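Local structure of protein-tyrosine-phosphatase (7DHF) at residues N15-P20 and D122-S127; A36-A41 and Q71-T76; D84-M89 and P102-K107; M109-W114 and E140-W145. The protein probably removes phosphate from phosphotyrosine residues of proteins, as a low-molecular-weight protein tyrosine phosphatase. The protein carries 1 engineered substitution. All coordinates share one frame; numbering follows the deposited sequence. Where two conformers were deposited one is given.

In the fold
Interactions 2, 3 and 4 all reach the four-stranded parallel sheet, while interaction 1 lies at the phosphate site beside helix 18-29. Interaction 2 lines an outermost strand, 34-39, with backbone and glutamine amide bonds and is partly buried. The other three contacts are largely buried. Interactions 3 and 4 share neighbouring strands 85-88 and 108-110: M109 N lies 2.8 Å from I86 O. Interaction 3 combines one backbone bond with aliphatic packing, and interaction 4 rests on aromatic rings against helix 128-146. In interaction 1 the segments meet by stacking, nearby opposite charges and apolar touches around a bound anion. N15 OD1, 2.9 Å from Q73 N, joins it to interaction 2.

Interaction 1: residues N15-P20 and D122-S127. With PO4 (phosphate ion), chain E.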
loop_
_atom_site.group_PDB
_atom_site.type_symbol
_atom_site.label_atom_id
_atom_site.label_comp_id
_atom_site.label_asym_id
_atom_site.label_seq_id
_atom_site.Cartn_x
_atom_site.Cartn_y
_atom_site.Cartn_z
ATOM N N ASN A 15 -7.429 -1.851 -1.761
ATOM C CA ASN A 15 -7.111 -0.478 -1.369
ATOM C C ASN A 15 -7.972 -0.016 -0.193
ATOM O O ASN A 15 -8.375 1.147 -0.113
ATOM C CB ASN A 15 -7.186 0.484 -2.562
ATOM C CG ASN A 15 -6.484 1.819 -2.307
ATOM O OD1 ASN A 15 -6.944 2.867 -2.765
ATOM N ND2 ASN A 15 -5.364 1.787 -1.595
ATOM N N ILE A 16 -8.233 -0.930 0.742
ATOM C CA ILE A 16 -8.936 -0.589 1.978
ATOM C C ILE A 16 -8.198 -1.012 3.239
ATOM O O ILE A 16 -8.510 -0.487 4.325
ATOM C CB ILE A 16 -10.383 -1.140 1.991
ATOM C CG1 ILE A 16 -10.392 -2.656 1.768
ATOM C CG2 ILE A 16 -11.238 -0.418 0.957
ATOM C CD1 ILE A 16 -11.717 -3.323 2.098
ATOM N N CYS A 17 -7.234 -1.933 3.179
ATOM C CA CYS A 17 -6.550 -2.405 4.380
ATOM C C CYS A 17 -5.050 -2.123 4.334
ATOM O O CYS A 17 -4.586 -1.142 4.922
ATOM C CB CYS A 17 -6.813 -3.901 4.593
ATOM S SG CYS A 17 -8.535 -4.297 5.016
ATOM N N ARG A 18 -4.285 -2.969 3.639
ATOM C CA ARG A 18 -2.827 -2.857 3.676
ATOM C C ARG A 18 -2.343 -1.616 2.942
ATOM O O ARG A 18 -1.471 -0.891 3.436
ATOM C CB ARG A 18 -2.186 -4.087 3.042
ATOM C CG ARG A 18 -2.414 -5.383 3.778
ATOM C CD ARG A 18 -2.107 -6.555 2.871
ATOM N NE ARG A 18 -3.044 -6.603 1.753
ATOM C CZ ARG A 18 -2.995 -7.494 0.770
ATOM N NH1 ARG A 18 -2.047 -8.422 0.757
ATOM N NH2 ARG A 18 -3.896 -7.454 -0.201
ATOM N N SER A 19 -2.858 -1.376 1.740
ATOM C CA SER A 19 -2.263 -0.330 0.920
ATOM C C SER A 19 -2.542 1.070 1.466
ATOM O O SER A 19 -1.633 1.908 1.446
ATOM C CB SER A 19 -2.617 -0.485 -0.566
ATOM O OG SER A 19 -4.004 -0.612 -0.790
ATOM N N PRO A 20 -3.741 1.380 1.987
ATOM C CA PRO A 20 -3.881 2.680 2.667
ATOM C C PRO A 20 -3.030 2.786 3.918
ATOM O O PRO A 20 -2.494 3.862 4.212
ATOM C CB PRO A 20 -5.384 2.778 2.969
ATOM C CG PRO A 20 -5.881 1.394 2.923
ATOM C CD PRO A 20 -5.037 0.682 1.901
ATOM N N ASP A 122 -3.355 -10.106 3.503
ATOM C CA ASP A 122 -4.537 -9.259 3.618
ATOM C C ASP A 122 -5.298 -9.585 4.900
ATOM O O ASP A 122 -5.694 -10.743 5.091
ATOM C CB ASP A 122 -5.421 -9.525 2.403
ATOM C CG ASP A 122 -6.623 -8.604 2.332
ATOM O OD1 ASP A 122 -6.752 -7.706 3.188
ATOM O OD2 ASP A 122 -7.432 -8.773 1.396
ATOM N N PRO A 123 -5.523 -8.623 5.793
ATOM C CA PRO A 123 -6.287 -8.895 7.020
ATOM C C PRO A 123 -7.794 -8.751 6.878
ATOM O O PRO A 123 -8.508 -8.959 7.866
ATOM C CB PRO A 123 -5.753 -7.816 7.969
ATOM C CG PRO A 123 -5.493 -6.654 7.075
ATOM C CD PRO A 123 -4.992 -7.246 5.776
ATOM N N TYR A 124 -8.288 -8.417 5.689
ATOM C CA TYR A 124 -9.698 -8.089 5.518
ATOM C C TYR A 124 -10.589 -9.210 6.032
ATOM O O TYR A 124 -10.357 -10.390 5.748
ATOM C CB TYR A 124 -9.980 -7.825 4.038
ATOM C CG TYR A 124 -11.373 -7.305 3.747
ATOM C CD1 TYR A 124 -11.891 -6.222 4.447
ATOM C CD2 TYR A 124 -12.152 -7.872 2.749
ATOM C CE1 TYR A 124 -13.157 -5.738 4.177
ATOM C CE2 TYR A 124 -13.417 -7.392 2.470
ATOM C CZ TYR A 124 -13.913 -6.324 3.186
ATOM O OH TYR A 124 -15.171 -5.843 2.910
ATOM N N ARG A 125 -11.606 -8.829 6.805
ATOM C CA ARG A 125 -12.617 -9.743 7.324
ATOM C C ARG A 125 -12.080 -10.701 8.377
ATOM O O ARG A 125 -12.733 -11.700 8.700
ATOM C CB ARG A 125 -13.342 -10.483 6.196
ATOM C CG ARG A 125 -14.286 -9.560 5.467
ATOM C CD ARG A 125 -15.214 -10.287 4.506
ATOM N NE ARG A 125 -15.995 -9.368 3.672
ATOM C CZ ARG A 125 -16.813 -8.415 4.120
ATOM N NH1 ARG A 125 -17.460 -7.652 3.255
ATOM N NH2 ARG A 125 -16.989 -8.200 5.417
ATOM N N GLN A 126 -10.917 -10.396 8.943
ATOM C CA GLN A 126 -10.357 -11.149 10.052
ATOM C C GLN A 126 -10.385 -10.288 11.313
ATOM O O GLN A 126 -10.773 -9.116 11.289
ATOM C CB GLN A 126 -8.939 -11.610 9.710
ATOM C CG GLN A 126 -8.893 -12.616 8.571
ATOM C CD GLN A 126 -7.554 -12.648 7.871
ATOM O OE1 GLN A 126 -6.547 -13.059 8.447
ATOM N NE2 GLN A 126 -7.532 -12.203 6.619
ATOM N N SER A 127 -9.973 -10.889 12.425
ATOM C CA SER A 127 -10.008 -10.213 13.711
ATOM C C SER A 127 -8.924 -9.139 13.784
ATOM O O SER A 127 -8.029 -9.054 12.936
ATOM C CB SER A 127 -9.811 -11.220 14.843
ATOM O OG SER A 127 -8.501 -11.754 14.814
HETATM P P PO4 E . -5.681 -4.091 0.509
HETATM O O1 PO4 E . -7.127 -3.776 0.831
HETATM O O2 PO4 E . -5.056 -4.719 1.733
HETATM O O3 PO4 E . -4.995 -2.786 0.185
HETATM O O4 PO4 E . -5.633 -5.051 -0.658
#
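The guanidinium of R18 and the carboxylate of D122 are stacked, their planes 5° apart, with D122 CB over the centre of the guanidinium face. Phosphate meets the guanidinium at its edge: R18 NE donates to PO4 O2 at 2.8 Å and 178°, and R18 NH2 to O4. D122 OD2, 4.1 Å from R18 NH2, lies well out of the guanidinium plane, leaving charge proximity without a salt bridge; R18 NH1 has its salt bridge with E90.

The Y124 ring is covered on one face by R125 CG and on the opposite face by I16 CD1, 3.5 Å from Y124 CE1 in a CH-pi contact. C17 SG approaches obliquely, 3.9 Å from Y124 CD1, while C17 CB packs on P123 CG. D122 OD1 accepts from Y124 N (3.0 Å), an Asx turn, and stands 3.7 Å from PO4 O2.

Backbone N-H groups of V13, G14, I16, C17, R18 and S19 converge on the phosphate, with S19 OG 2.6 Å from O3. This is the phosphate-binding P-loop of the family, here with A12 engineered at the predicted nucleophile position. D122 lying beside the anion is consistent with its predicted role as proton donor.

Interaction 2: residues A36-A41 and Q71-T76; sequences ASAGIA and QSQQLT
Q73 NE2 donates to S37 O at 2.9 Å, nearly straight at 167° and with the oxygen in the amide plane. It is one of four hydrogen bonds that join the segments, two from glutamine amides and two between backbones. At the other end Q74 NE2 reaches I40 O, also 2.9 Å away, from above the carbonyl plane. Q74 does this because its chain bends at chi2 (64°) and folds back; its CB points away from 36-41, yet the amide returns to it. The same NE2 also donates to L75 O in its own segment, and Q74 OE1 accepts from E43 N, so both ends of the amide are held.

Between them, G39 N donates to Q73 O and L75 N to G39 O. This alternation around G39, with A38, G39 and I40 opposite Q73, Q74 and L75, is the pattern of a parallel bridge. CA-H...O contacts lie alongside: G39 O is 3.5 Å from Q74 CA.

Packing is lighter. A38 CB rests on Q73 CG at 3.8 Å. L75 has two conformers, so its packing beside I40 is less certain. Helix 92-100 meets both residues, I40 through A96 and L75 through L97.

Segment 71-76 thus adds one parallel bridge along strand 34-39, an outermost strand of the sheet, on the side away from strand 7-12. Through N15, which binds both S37 OG and Q73 N, it is tied to the phosphate-binding loop of the low-molecular-weight phosphatase fold.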
loop_
_atom_site.group_PDB
_atom_site.type_symbol
_atom_site.label_atom_id
_atom_site.label_comp_id
_atom_site.label_asym_id
_atom_site.label_seq_id
_atom_site.Cartn_x
_atom_site.Cartn_y
_atom_site.Cartn_z
ATOM N N ALA A 36 0.747 7.805 -2.259
ATOM C CA ALA A 36 -0.651 7.472 -2.485
ATOM C C ALA A 36 -0.771 5.953 -2.531
ATOM O O ALA A 36 0.211 5.230 -2.339
ATOM C CB ALA A 36 -1.167 8.111 -3.780
ATOM N N SER A 37 -1.979 5.455 -2.790
ATOM C CA SER A 37 -2.178 4.016 -2.879
ATOM C C SER A 37 -3.317 3.699 -3.836
ATOM O O SER A 37 -4.142 4.556 -4.163
ATOM C CB SER A 37 -2.433 3.385 -1.504
ATOM O OG SER A 37 -3.579 3.940 -0.877
ATOM N N ALA A 38 -3.353 2.444 -4.278
ATOM C CA ALA A 38 -4.387 1.988 -5.195
ATOM C C ALA A 38 -4.513 0.475 -5.100
ATOM O O ALA A 38 -3.630 -0.211 -4.577
ATOM C CB ALA A 38 -4.084 2.400 -6.638
ATOM N N GLY A 39 -5.621 -0.033 -5.631
ATOM C CA GLY A 39 -5.906 -1.453 -5.590
ATOM C C GLY A 39 -6.090 -2.063 -6.963
ATOM O O GLY A 39 -6.788 -1.504 -7.816
ATOM N N ILE A 40 -5.471 -3.227 -7.179
ATOM C CA ILE A 40 -5.553 -3.914 -8.466
ATOM C C ILE A 40 -6.985 -4.314 -8.788
ATOM O O ILE A 40 -7.361 -4.402 -9.963
ATOM C CB ILE A 40 -4.603 -5.129 -8.459
ATOM C CG1 ILE A 40 -3.150 -4.660 -8.436
ATOM C CG2 ILE A 40 -4.858 -6.035 -9.661
ATOM C CD1 ILE A 40 -2.175 -5.723 -7.997
ATOM N N ALA A 41 -7.801 -4.578 -7.766
ATOM C CA ALA A 41 -9.164 -5.064 -7.957
ATOM C C ALA A 41 -10.172 -4.213 -7.193
ATOM O O ALA A 41 -11.238 -4.700 -6.810
ATOM C CB ALA A 41 -9.285 -6.534 -7.556
ATOM N N GLN A 71 -9.886 7.212 0.343
ATOM C CA GLN A 71 -10.852 6.733 -0.637
ATOM C C GLN A 71 -10.163 5.705 -1.519
ATOM O O GLN A 71 -9.188 6.027 -2.206
ATOM C CB GLN A 71 -11.385 7.884 -1.492
ATOM C CG GLN A 71 -12.202 8.907 -0.728
ATOM C CD GLN A 71 -12.625 10.068 -1.604
ATOM O OE1 GLN A 71 -11.789 10.740 -2.208
ATOM N NE2 GLN A 71 -13.927 10.301 -1.689
ATOM N N SER A 72 -10.667 4.475 -1.500
ATOM C CA SER A 72 -10.114 3.423 -2.341
ATOM C C SER A 72 -10.206 3.813 -3.813
ATOM O O SER A 72 -11.220 4.348 -4.268
ATOM C CB SER A 72 -10.881 2.124 -2.108
ATOM O OG SER A 72 -10.509 1.130 -3.046
ATOM N N GLN A 73 -9.131 3.548 -4.558
ATOM C CA GLN A 73 -9.108 3.824 -5.988
ATOM C C GLN A 73 -8.503 2.644 -6.736
ATOM O O GLN A 73 -7.704 1.874 -6.194
ATOM C CB GLN A 73 -8.340 5.112 -6.325
ATOM C CG GLN A 73 -6.824 4.992 -6.281
ATOM C CD GLN A 73 -6.141 6.281 -6.684
ATOM O OE1 GLN A 73 -6.593 6.978 -7.593
ATOM N NE2 GLN A 73 -5.053 6.612 -6.003
ATOM N N GLN A 74 -8.871 2.543 -8.011
ATOM C CA GLN A 74 -8.448 1.449 -8.872
ATOM C C GLN A 74 -7.099 1.753 -9.510
ATOM O O GLN A 74 -6.824 2.886 -9.919
ATOM C CB GLN A 74 -9.490 1.246 -9.975
ATOM C CG GLN A 74 -9.089 0.280 -11.086
ATOM C CD GLN A 74 -8.892 -1.140 -10.597
ATOM O OE1 GLN A 74 -9.664 -1.641 -9.779
ATOM N NE2 GLN A 74 -7.852 -1.797 -11.096
ATOM N N LEU A 75 -6.262 0.723 -9.600
ATOM C CA LEU A 75 -4.984 0.851 -10.283
ATOM C C LEU A 75 -5.208 0.884 -11.789
ATOM O O LEU A 75 -5.861 -0.001 -12.349
ATOM C CB LEU A 75 -4.096 -0.334 -9.923
ATOM C CG LEU A 75 -2.681 -0.314 -10.499
ATOM C CD1 LEU A 75 -1.809 0.683 -9.752
ATOM C CD2 LEU A 75 -2.076 -1.701 -10.436
ATOM N N THR A 76 -4.668 1.909 -12.445
ATOM C CA THR A 76 -4.749 2.036 -13.893
ATOM C C THR A 76 -3.367 2.360 -14.439
ATOM O O THR A 76 -2.466 2.774 -13.706
ATOM C CB THR A 76 -5.701 3.160 -14.321
ATOM O OG1 THR A 76 -5.143 4.424 -13.941
ATOM C CG2 THR A 76 -7.069 2.991 -13.681
#

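Interaction 3: residues D84-M89 and P102-K107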
loop_
_atom_site.group_PDB
_atom_site.type_symbol
_atom_site.label_atom_id
_atom_site.label_comp_id
_atom_site.label_asym_id
_atom_site.label_seq_id
_atom_site.Cartn_x
_atom_site.Cartn_y
_atom_site.Cartn_z
ATOM N N ASP A 84 6.781 7.573 -9.381
ATOM C CA ASP A 84 8.146 7.152 -9.668
ATOM C C ASP A 84 8.446 5.755 -9.151
ATOM O O ASP A 84 9.320 5.071 -9.697
ATOM C CB ASP A 84 9.133 8.120 -9.013
ATOM C CG ASP A 84 8.916 9.553 -9.443
ATOM O OD1 ASP A 84 8.905 9.812 -10.665
ATOM O OD2 ASP A 84 8.770 10.422 -8.558
ATOM N N LEU A 85 7.751 5.330 -8.101
ATOM C CA LEU A 85 8.010 4.061 -7.443
ATOM C C LEU A 85 6.678 3.450 -7.044
ATOM O O LEU A 85 5.800 4.145 -6.525
ATOM C CB LEU A 85 8.868 4.272 -6.188
ATOM C CG LEU A 85 9.209 3.033 -5.360
ATOM C CD1 LEU A 85 10.062 2.059 -6.157
ATOM C CD2 LEU A 85 9.913 3.441 -4.075
ATOM N N ILE A 86 6.530 2.153 -7.298
ATOM C CA ILE A 86 5.336 1.405 -6.928
ATOM C C ILE A 86 5.765 0.271 -6.011
ATOM O O ILE A 86 6.663 -0.504 -6.358
ATOM C CB ILE A 86 4.608 0.855 -8.169
ATOM C CG1 ILE A 86 4.213 2.004 -9.102
ATOM C CG2 ILE A 86 3.379 0.055 -7.749
ATOM C CD1 ILE A 86 3.693 1.555 -10.448
ATOM N N LEU A 87 5.134 0.184 -4.839
ATOM C CA LEU A 87 5.450 -0.840 -3.846
ATOM C C LEU A 87 4.214 -1.705 -3.639
ATOM O O LEU A 87 3.193 -1.221 -3.139
ATOM C CB LEU A 87 5.888 -0.200 -2.531
ATOM C CG LEU A 87 7.142 0.675 -2.596
ATOM C CD1 LEU A 87 7.435 1.279 -1.233
ATOM C CD2 LEU A 87 8.344 -0.110 -3.094
ATOM N N VAL A 88 4.306 -2.981 -4.018
ATOM C CA VAL A 88 3.188 -3.913 -3.903
ATOM C C VAL A 88 3.311 -4.699 -2.605
ATOM O O VAL A 88 4.411 -4.934 -2.091
ATOM C CB VAL A 88 3.092 -4.862 -5.119
ATOM C CG1 VAL A 88 2.816 -4.076 -6.390
ATOM C CG2 VAL A 88 4.357 -5.707 -5.259
ATOM N N MET A 89 2.165 -5.139 -2.083
ATOM C CA MET A 89 2.147 -5.846 -0.808
ATOM C C MET A 89 2.499 -7.322 -0.949
ATOM O O MET A 89 3.001 -7.922 0.009
ATOM C CB MET A 89 0.782 -5.681 -0.139
ATOM C CG MET A 89 0.577 -4.306 0.467
ATOM S SD MET A 89 1.663 -4.039 1.885
ATOM C CE MET A 89 1.515 -2.268 2.105
ATOM N N PRO A 102 2.032 -2.650 -18.257
ATOM C CA PRO A 102 3.312 -3.327 -18.519
ATOM C C PRO A 102 4.512 -2.400 -18.452
ATOM O O PRO A 102 5.603 -2.837 -18.065
ATOM C CB PRO A 102 3.122 -3.921 -19.922
ATOM C CG PRO A 102 2.014 -3.127 -20.532
ATOM C CD PRO A 102 1.111 -2.742 -19.403
ATOM N N GLU A 103 4.341 -1.128 -18.812
ATOM C CA GLU A 103 5.432 -0.162 -18.764
ATOM C C GLU A 103 5.913 0.129 -17.348
ATOM O O GLU A 103 6.975 0.742 -17.190
ATOM C CB GLU A 103 5.020 1.147 -19.451
ATOM C CG GLU A 103 3.897 1.925 -18.760
ATOM C CD GLU A 103 2.522 1.318 -18.981
ATOM O OE1 GLU A 103 2.397 0.425 -19.844
ATOM O OE2 GLU A 103 1.570 1.732 -18.288
ATOM N N ALA A 104 5.172 -0.287 -16.324
ATOM C CA ALA A 104 5.523 0.014 -14.942
ATOM C C ALA A 104 6.374 -1.066 -14.286
ATOM O O ALA A 104 6.703 -0.938 -13.102
ATOM C CB ALA A 104 4.251 0.231 -14.115
ATOM N N ARG A 105 6.747 -2.118 -15.021
ATOM C CA ARG A 105 7.563 -3.184 -14.446
ATOM C C ARG A 105 8.806 -2.621 -13.769
ATOM O O ARG A 105 9.138 -2.993 -12.637
ATOM C CB ARG A 105 7.970 -4.168 -15.546
ATOM C CG ARG A 105 8.814 -5.349 -15.064
ATOM C CD ARG A 105 9.771 -5.836 -16.144
ATOM N NE ARG A 105 10.828 -4.866 -16.427
ATOM C CZ ARG A 105 11.946 -4.737 -15.715
ATOM N NH1 ARG A 105 12.168 -5.513 -14.662
ATOM N NH2 ARG A 105 12.846 -3.824 -16.055
ATOM N N GLY A 106 9.508 -1.717 -14.453
ATOM C CA GLY A 106 10.817 -1.296 -13.988
ATOM C C GLY A 106 10.795 -0.569 -12.660
ATOM O O GLY A 106 11.797 -0.564 -11.940
ATOM N N LYS A 107 9.672 0.061 -12.313
ATOM C CA LYS A 107 9.582 0.820 -11.072
ATOM C C LYS A 107 8.728 0.136 -10.012
ATOM O O LYS A 107 8.418 0.758 -8.991
ATOM C CB LYS A 107 9.068 2.235 -11.341
ATOM C CG LYS A 107 7.693 2.299 -11.970
ATOM C CD LYS A 107 7.372 3.717 -12.406
ATOM C CE LYS A 107 6.024 3.796 -13.091
ATOM N NZ LYS A 107 5.752 5.165 -13.602
#
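K107 turns CG between its backbone N and carbonyl carbon (chi1 60°) and then runs extended, which lays its methylenes across D84 and I86. K107 CB sits 3.3 Å from D84 O and K107 CD 3.6 Å from it, so the aliphatic chain lies against that carbonyl. I86 places CG1 anti to its carbonyl carbon (chi1 -59°), sending CD1 into the angle between A104 and K107: it is 3.9 Å from A104 CB and 4.2 Å from K107 CE.

A single hydrogen bond links the segments, I86 N to K107 O at 2.9 Å and 167°. L85 CD1 comes to 3.5 Å from the same oxygen, although its CB points away. Within 102-107 the backbone bond from K107 N to A104 O (3.2 Å) curls the chain, bringing A104 and K107 to the same strand. The ammonium end of K107 reaches past this contact to the carbonyls of Y83 and C80, while D84 OD1 is 6.3 Å from K107 NZ and forms no salt bridge with it; D84 OD2 accepts from the backbone N atoms of N6 and K7.

The contact lies where the chain leaves helix 92-100 for strand 108-110, in the beta-alpha-beta crossover from strand 85-88. The I86-K107 bond extends the parallel pairing of those two strands, where I86 O meets M109 N, and L97 of the helix touches both I86 and A104.

Interaction 4: residues M109-W114 and E140-W145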
loop_
_atom_site.group_PDB
_atom_site.type_symbol
_atom_site.label_atom_id
_atom_site.label_comp_id
_atom_site.label_asym_id
_atom_site.label_seq_id
_atom_site.Cartn_x
_atom_site.Cartn_y
_atom_site.Cartn_z
ATOM N N MET A 109 8.337 -2.566 -7.087
ATOM C CA MET A 109 9.138 -3.299 -6.120
ATOM C C MET A 109 8.229 -3.764 -4.985
ATOM O O MET A 109 7.043 -3.429 -4.938
ATOM C CB MET A 109 10.288 -2.418 -5.615
ATOM C CG MET A 109 11.136 -1.844 -6.749
ATOM S SD MET A 109 12.456 -0.751 -6.201
ATOM C CE MET A 109 13.056 -0.123 -7.767
ATOM N N LEU A 110 8.786 -4.541 -4.060
ATOM C CA LEU A 110 8.007 -5.182 -3.008
ATOM C C LEU A 110 8.026 -4.331 -1.744
ATOM O O LEU A 110 9.095 -3.931 -1.275
ATOM C CB LEU A 110 8.574 -6.569 -2.703
ATOM C CG LEU A 110 7.755 -7.429 -1.737
ATOM C CD1 LEU A 110 6.444 -7.867 -2.370
ATOM C CD2 LEU A 110 8.561 -8.640 -1.300
ATOM N N PHE A 111 6.843 -4.082 -1.177
ATOM C CA PHE A 111 6.782 -3.302 0.054
ATOM C C PHE A 111 7.659 -3.924 1.135
ATOM O O PHE A 111 8.411 -3.219 1.814
ATOM C CB PHE A 111 5.335 -3.170 0.536
ATOM C CG PHE A 111 5.125 -2.029 1.488
ATOM C CD1 PHE A 111 4.694 -0.795 1.025
ATOM C CD2 PHE A 111 5.372 -2.181 2.842
ATOM C CE1 PHE A 111 4.510 0.261 1.894
ATOM C CE2 PHE A 111 5.189 -1.126 3.716
ATOM C CZ PHE A 111 4.756 0.096 3.241
ATOM N N GLY A 112 7.597 -5.245 1.288
ATOM C CA GLY A 112 8.389 -5.926 2.295
ATOM C C GLY A 112 9.753 -6.393 1.820
ATOM O O GLY A 112 10.282 -7.382 2.332
ATOM N N GLN A 113 10.353 -5.681 0.862
ATOM C CA GLN A 113 11.647 -6.114 0.339
ATOM C C GLN A 113 12.682 -6.265 1.447
ATOM O O GLN A 113 13.479 -7.210 1.435
ATOM C CB GLN A 113 12.163 -5.142 -0.721
ATOM C CG GLN A 113 13.606 -5.448 -1.109
ATOM C CD GLN A 113 14.072 -4.758 -2.371
ATOM O OE1 GLN A 113 13.337 -4.004 -3.005
ATOM N NE2 GLN A 113 15.318 -5.017 -2.742
ATOM N N TRP A 114 12.691 -5.350 2.410
ATOM C CA TRP A 114 13.785 -5.256 3.368
ATOM C C TRP A 114 13.559 -6.079 4.626
ATOM O O TRP A 114 14.418 -6.074 5.515
ATOM C CB TRP A 114 14.024 -3.786 3.717
ATOM C CG TRP A 114 14.240 -2.985 2.483
ATOM C CD1 TRP A 114 13.439 -2.001 1.982
ATOM C CD2 TRP A 114 15.324 -3.129 1.561
ATOM N NE1 TRP A 114 13.963 -1.516 0.809
ATOM C CE2 TRP A 114 15.124 -2.190 0.531
ATOM C CE3 TRP A 114 16.451 -3.955 1.513
ATOM C CZ2 TRP A 114 16.007 -2.055 -0.535
ATOM C CZ3 TRP A 114 17.328 -3.819 0.453
ATOM C CH2 TRP A 114 17.101 -2.876 -0.557
ATOM N N GLU A 140 7.553 -2.221 10.032
ATOM C CA GLU A 140 8.944 -2.633 9.871
ATOM C C GLU A 140 9.421 -2.414 8.441
ATOM O O GLU A 140 10.533 -1.919 8.213
ATOM C CB GLU A 140 9.085 -4.111 10.235
ATOM C CG GLU A 140 8.855 -4.428 11.703
ATOM C CD GLU A 140 9.037 -5.905 12.009
ATOM O OE1 GLU A 140 9.817 -6.568 11.293
ATOM O OE2 GLU A 140 8.401 -6.400 12.965
ATOM N N ALA A 141 8.595 -2.790 7.463
ATOM C CA ALA A 141 8.980 -2.662 6.062
ATOM C C ALA A 141 9.128 -1.201 5.658
ATOM O O ALA A 141 10.058 -0.844 4.925
ATOM C CB ALA A 141 7.935 -3.354 5.189
ATOM N N ALA A 142 8.218 -0.344 6.125
ATOM C CA ALA A 142 8.253 1.067 5.760
ATOM C C ALA A 142 9.452 1.773 6.376
ATOM O O ALA A 142 10.074 2.624 5.730
ATOM C CB ALA A 142 6.954 1.745 6.194
ATOM N N GLN A 143 9.780 1.451 7.631
ATOM C CA GLN A 143 10.963 2.031 8.258
ATOM C C GLN A 143 12.199 1.798 7.407
ATOM O O GLN A 143 13.037 2.694 7.251
ATOM C CB GLN A 143 11.182 1.420 9.641
ATOM C CG GLN A 143 10.192 1.848 10.698
ATOM C CD GLN A 143 10.451 1.155 12.017
ATOM O OE1 GLN A 143 11.598 0.871 12.365
ATOM N NE2 GLN A 143 9.386 0.876 12.759
ATOM N N ALA A 144 12.332 0.593 6.853
ATOM C CA ALA A 144 13.503 0.272 6.048
ATOM C C ALA A 144 13.499 1.045 4.735
ATOM O O ALA A 144 14.538 1.568 4.316
ATOM C CB ALA A 144 13.557 -1.232 5.796
ATOM N N TRP A 145 12.343 1.135 4.074
ATOM C CA TRP A 145 12.261 1.907 2.838
ATOM C C TRP A 145 12.591 3.373 3.081
ATOM O O TRP A 145 13.247 4.016 2.254
ATOM C CB TRP A 145 10.862 1.786 2.229
ATOM C CG TRP A 145 10.705 0.622 1.308
ATOM C CD1 TRP A 145 9.899 -0.465 1.485
ATOM C CD2 TRP A 145 11.374 0.424 0.057
ATOM N NE1 TRP A 145 10.026 -1.326 0.423
ATOM C CE2 TRP A 145 10.926 -0.803 -0.468
ATOM C CE3 TRP A 145 12.310 1.168 -0.669
ATOM C CZ2 TRP A 145 11.381 -1.305 -1.684
ATOM C CZ3 TRP A 145 12.761 0.667 -1.876
ATOM C CH2 TRP A 145 12.297 -0.557 -2.371
HETATM O O HOH W 1 10.722 -3.362 3.337
#
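G112 and A141 bring the backbones closest, CA to CA 5.0 Å, where a type I turn from L110 to Q113 ends the strand beside helix 128-146. W145 NE1 donates in its ring plane to L110 O (3.2 Å, 142°), with a weak second bond to F111 O. L110 O also accepts from Q113 N, on the opposite face of its carbonyl plane from W145 NE1.

With CG anti to the carbonyl carbon (chi1 -54°), the W114 indole is set edge-to-face on W145, planes 72° apart. Its NE1 points over the centre of the W145 ring and lies 3.3 Å from W145 CD2. W114 CB packs tightly on A144 CB at 3.3 Å. W145 in turn offers an edge to the face of F111, centroids 6.0 Å apart, and F111 CD2 touches A141 CB at 3.7 Å. M109 SD adds an oblique Met-aromatic contact, 3.8 Å from W145 CH2.

One water bridges F111 O, W114 N and A141 O, tying the turn to the helix. K148 makes a cation-pi contact with W114. The buried W145 indole therefore uses its N-H mainly for L110 O, with a weak share to F111 O, and its pi face for the second indole, combining polar satisfaction with aromatic packing.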